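2-hydroxyisobutyryl-CoA synthetase (PDB 6HDY) belongs to the ANL superfamily, as a CoA synthetase by name, with an AMP-binding domain followed by a smaller C-terminal domain. Local coordinates at residues A[412-421]-A[449-460]. Numbering follows the deposited sequence.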
loop_
_atom_site.group_PDB
_atom_site.type_symbol
_atom_site.label_atom_id
_atom_site.label_comp_id
_atom_site.label_asym_id
_atom_site.label_seq_id
_atom_site.Cartn_x
_atom_site.Cartn_y
_atom_site.Cartn_z
ATOM N N GLU A 412 33.002 3.843 -27.291
ATOM C CA GLU A 412 33.262 4.321 -25.931
ATOM C C GLU A 412 31.997 4.302 -25.075
ATOM O O GLU A 412 30.878 4.286 -25.590
ATOM C CB GLU A 412 33.866 5.756 -25.921
ATOM C CG GLU A 412 34.764 6.138 -27.099
ATOM C CD GLU A 412 34.230 7.279 -27.945
ATOM O OE1 GLU A 412 33.174 7.107 -28.599
ATOM O OE2 GLU A 412 34.864 8.360 -27.935
ATOM N N LEU A 413 32.197 4.359 -23.756
ATOM C CA LEU A 413 31.156 4.412 -22.754
ATOM C C LEU A 413 30.891 5.872 -22.366
ATOM O O LEU A 413 31.807 6.551 -21.928
ATOM C CB LEU A 413 31.584 3.586 -21.528
ATOM C CG LEU A 413 30.643 3.618 -20.299
ATOM C CD1 LEU A 413 29.257 3.074 -20.631
ATOM C CD2 LEU A 413 31.242 2.849 -19.146
ATOM N N LEU A 414 29.641 6.351 -22.535
ATOM C CA LEU A 414 29.260 7.717 -22.170
ATOM C C LEU A 414 28.591 7.689 -20.791
ATOM O O LEU A 414 27.588 6.982 -20.597
ATOM C CB LEU A 414 28.334 8.389 -23.219
ATOM C CG LEU A 414 28.809 8.490 -24.684
ATOM C CD1 LEU A 414 27.792 9.228 -25.522
ATOM C CD2 LEU A 414 30.166 9.188 -24.807
ATOM N N LEU A 415 29.161 8.444 -19.830
ATOM C CA LEU A 415 28.637 8.522 -18.461
ATOM C C LEU A 415 28.364 9.960 -18.051
ATOM O O LEU A 415 29.135 10.850 -18.401
ATOM C CB LEU A 415 29.602 7.864 -17.451
ATOM C CG LEU A 415 29.966 6.370 -17.629
ATOM C CD1 LEU A 415 31.014 5.943 -16.593
ATOM C CD2 LEU A 415 28.711 5.452 -17.496
ATOM N N ARG A 416 27.238 10.188 -17.354
ATOM C CA ARG A 416 26.843 11.472 -16.772
ATOM C C ARG A 416 26.961 11.177 -15.286
ATOM O O ARG A 416 26.198 10.360 -14.768
ATOM C CB ARG A 416 25.401 11.892 -17.143
ATOM C CG ARG A 416 25.161 12.118 -18.653
ATOM C CD ARG A 416 23.874 12.901 -18.888
ATOM N NE ARG A 416 24.149 14.339 -18.883
ATOM C CZ ARG A 416 23.257 15.305 -18.666
ATOM N NH1 ARG A 416 21.986 15.005 -18.414
ATOM N NH2 ARG A 416 23.635 16.580 -18.683
ATOM N N VAL A 417 27.995 11.736 -14.625
ATOM C CA VAL A 417 28.276 11.433 -13.221
ATOM C C VAL A 417 28.162 12.663 -12.306
ATOM O O VAL A 417 28.673 13.743 -12.621
ATOM C CB VAL A 417 29.658 10.724 -13.075
ATOM C CG1 VAL A 417 29.990 10.415 -11.620
ATOM C CG2 VAL A 417 29.729 9.450 -13.918
ATOM N N GLU A 418 27.494 12.479 -11.169
ATOM C CA GLU A 418 27.388 13.514 -10.158
ATOM C C GLU A 418 28.629 13.485 -9.252
ATOM O O GLU A 418 28.969 12.419 -8.732
ATOM C CB GLU A 418 26.150 13.286 -9.265
ATOM C CG GLU A 418 24.980 14.210 -9.543
ATOM C CD GLU A 418 23.803 14.030 -8.609
ATOM O OE1 GLU A 418 24.029 13.888 -7.384
ATOM O OE2 GLU A 418 22.649 14.115 -9.088
ATOM N N PRO A 419 29.300 14.637 -9.021
ATOM C CA PRO A 419 30.347 14.682 -7.976
ATOM C C PRO A 419 29.652 14.967 -6.623
ATOM O O PRO A 419 28.484 15.378 -6.602
ATOM C CB PRO A 419 31.168 15.900 -8.379
ATOM C CG PRO A 419 30.136 16.836 -8.987
ATOM C CD PRO A 419 29.037 15.984 -9.581
ATOM N N SER A 420 30.363 14.815 -5.498
ATOM C CA SER A 420 29.793 15.156 -4.191
ATOM C C SER A 420 29.767 16.689 -4.015
ATOM O O SER A 420 30.510 17.410 -4.707
ATOM C CB SER A 420 30.591 14.512 -3.062
ATOM O OG SER A 420 31.925 14.988 -3.033
ATOM N N GLU A 421 28.890 17.181 -3.114
ATOM C CA GLU A 421 28.790 18.615 -2.816
ATOM C C GLU A 421 30.146 19.209 -2.325
ATOM O O GLU A 421 30.471 20.350 -2.685
ATOM C CB GLU A 421 27.680 18.895 -1.794
ATOM C CG GLU A 421 26.290 18.810 -2.398
ATOM C CD GLU A 421 25.186 18.652 -1.377
ATOM O OE1 GLU A 421 24.687 17.516 -1.210
ATOM O OE2 GLU A 421 24.834 19.663 -0.726
ATOM N N ARG A 449 37.105 2.535 -23.052
ATOM C CA ARG A 449 37.198 3.997 -22.991
ATOM C C ARG A 449 35.895 4.539 -22.397
ATOM O O ARG A 449 34.809 4.131 -22.816
ATOM C CB ARG A 449 37.487 4.604 -24.395
ATOM C CG ARG A 449 37.381 6.144 -24.507
ATOM C CD ARG A 449 38.582 6.924 -23.977
ATOM N NE ARG A 449 38.307 8.365 -23.923
ATOM C CZ ARG A 449 38.289 9.096 -22.810
ATOM N NH1 ARG A 449 38.545 8.536 -21.633
ATOM N NH2 ARG A 449 38.021 10.394 -22.866
ATOM N N ALA A 450 36.010 5.404 -21.380
ATOM C CA ALA A 450 34.848 5.974 -20.727
ATOM C C ALA A 450 34.908 7.495 -20.708
ATOM O O ALA A 450 35.797 8.066 -20.080
ATOM C CB ALA A 450 34.713 5.423 -19.317
ATOM N N LYS A 451 33.991 8.143 -21.442
ATOM C CA LYS A 451 33.827 9.593 -21.468
ATOM C C LYS A 451 32.868 9.972 -20.314
ATOM O O LYS A 451 31.762 9.426 -20.231
ATOM C CB LYS A 451 33.248 10.055 -22.806
ATOM C CG LYS A 451 34.287 10.262 -23.894
ATOM C CD LYS A 451 33.644 10.781 -25.178
ATOM C CE LYS A 451 34.673 11.284 -26.169
ATOM N NZ LYS A 451 34.047 11.678 -27.453
ATOM N N VAL A 452 33.307 10.874 -19.415
ATOM C CA VAL A 452 32.521 11.340 -18.273
ATOM C C VAL A 452 32.133 12.810 -18.433
ATOM O O VAL A 452 32.988 13.657 -18.653
ATOM C CB VAL A 452 33.231 11.094 -16.909
ATOM C CG1 VAL A 452 32.375 11.577 -15.729
ATOM C CG2 VAL A 452 33.613 9.628 -16.721
ATOM N N GLU A 453 30.848 13.108 -18.297
ATOM C CA GLU A 453 30.342 14.473 -18.251
ATOM C C GLU A 453 29.855 14.650 -16.798
ATOM O O GLU A 453 29.102 13.798 -16.314
ATOM C CB GLU A 453 29.161 14.684 -19.224
ATOM C CG GLU A 453 28.684 16.134 -19.263
ATOM C CD GLU A 453 27.239 16.403 -19.646
ATOM O OE1 GLU A 453 26.894 17.591 -19.843
ATOM O OE2 GLU A 453 26.445 15.440 -19.724
ATOM N N LEU A 454 30.308 15.706 -16.096
ATOM C CA LEU A 454 29.816 15.940 -14.738
ATOM C C LEU A 454 28.533 16.736 -14.809
ATOM O O LEU A 454 28.404 17.647 -15.642
ATOM C CB LEU A 454 30.806 16.725 -13.848
ATOM C CG LEU A 454 32.106 16.055 -13.401
ATOM C CD1 LEU A 454 32.932 17.018 -12.578
ATOM C CD2 LEU A 454 31.847 14.773 -12.619
ATOM N N VAL A 455 27.588 16.405 -13.919
ATOM C CA VAL A 455 26.338 17.138 -13.756
ATOM C C VAL A 455 26.349 17.742 -12.336
ATOM O O VAL A 455 27.143 17.320 -11.493
ATOM C CB VAL A 455 25.050 16.317 -14.053
ATOM C CG1 VAL A 455 24.952 15.938 -15.531
ATOM C CG2 VAL A 455 24.916 15.092 -13.141
ATOM N N ALA A 456 25.474 18.730 -12.091
ATOM C CA ALA A 456 25.362 19.421 -10.818
ATOM C C ALA A 456 25.004 18.446 -9.692
ATOM O O ALA A 456 24.211 17.541 -9.916
ATOM C CB ALA A 456 24.294 20.509 -10.917
ATOM N N PRO A 457 25.561 18.595 -8.470
ATOM C CA PRO A 457 25.146 17.700 -7.371
ATOM C C PRO A 457 23.618 17.700 -7.157
ATOM O O PRO A 457 22.968 18.738 -7.294
ATOM C CB PRO A 457 25.889 18.295 -6.158
ATOM C CG PRO A 457 27.064 18.992 -6.749
ATOM C CD PRO A 457 26.549 19.599 -8.000
ATOM N N ASN A 458 23.040 16.517 -6.874
ATOM C CA ASN A 458 21.603 16.293 -6.621
ATOM C C ASN A 458 20.672 16.689 -7.804
ATOM O O ASN A 458 19.470 16.886 -7.599
ATOM C CB ASN A 458 21.151 16.961 -5.297
ATOM C CG ASN A 458 22.122 16.747 -4.151
ATOM O OD1 ASN A 458 22.501 15.613 -3.829
ATOM N ND2 ASN A 458 22.594 17.835 -3.546
ATOM N N SER A 459 21.216 16.766 -9.037
ATOM C CA SER A 459 20.434 17.099 -10.225
ATOM C C SER A 459 19.715 15.853 -10.786
ATOM O O SER A 459 18.606 15.976 -11.310
ATOM C CB SER A 459 21.317 17.728 -11.296
ATOM O OG SER A 459 22.354 16.857 -11.714
ATOM N N ILE A 460 20.368 14.671 -10.718
ATOM C CA ILE A 460 19.806 13.410 -11.216
ATOM C C ILE A 460 18.678 12.938 -10.270
ATOM O O ILE A 460 18.866 12.902 -9.049
ATOM C CB ILE A 460 20.886 12.302 -11.469
ATOM C CG1 ILE A 460 21.932 12.739 -12.530
ATOM C CG2 ILE A 460 20.225 10.954 -11.868
ATOM C CD1 ILE A 460 23.253 11.832 -12.628
#
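Glu412 sends OE2 to Lys451 NZ in a long salt bridge of 3.5 Å, while the same ammonium also donates to Asn481 OD1 of helix 474-486. Leu413 pairs in parallel fashion: its N donates to Arg449 O (2.8 Å), and its O accepts from Lys451 N. Leu414 lies alongside Lys451, CD2 against the aliphatic chain. Leu415 repeats the exchange with Lys451 O and Glu453 N, on the face where Leu413, Leu415 and Val417 look toward helix 383-391. The pair belongs to the mixed sheet of the C-terminal domain, strand 450-454 at its edge and strand 413-419 next to it; the helical connection between them makes a beta-alpha-beta crossover. On the other face Arg416, bent at chi3 (89°), forms a salt bridge, NE meeting Glu453 OE2 (2.7 Å) on its syn side, 27° out of the carboxylate plane, with Val455 CG1 over one guanidinium face. Val417 CG2 packs on Val452 CG1 at 3.8 Å. Near the end of its strand, buried Glu418 reaches past strand 450-454 to hold the type II turn 456-459 and the residue after it: OE1 takes a weak bond from Asn458 N, and OE2 accepts from Ile460 N (2.9 Å) and pairs with Arg462. Pro419 sets CD 3.0 Å from Val455 O, and Glu421 OE1 receives Asn458 ND2 from above its carboxylate plane (3.2 Å).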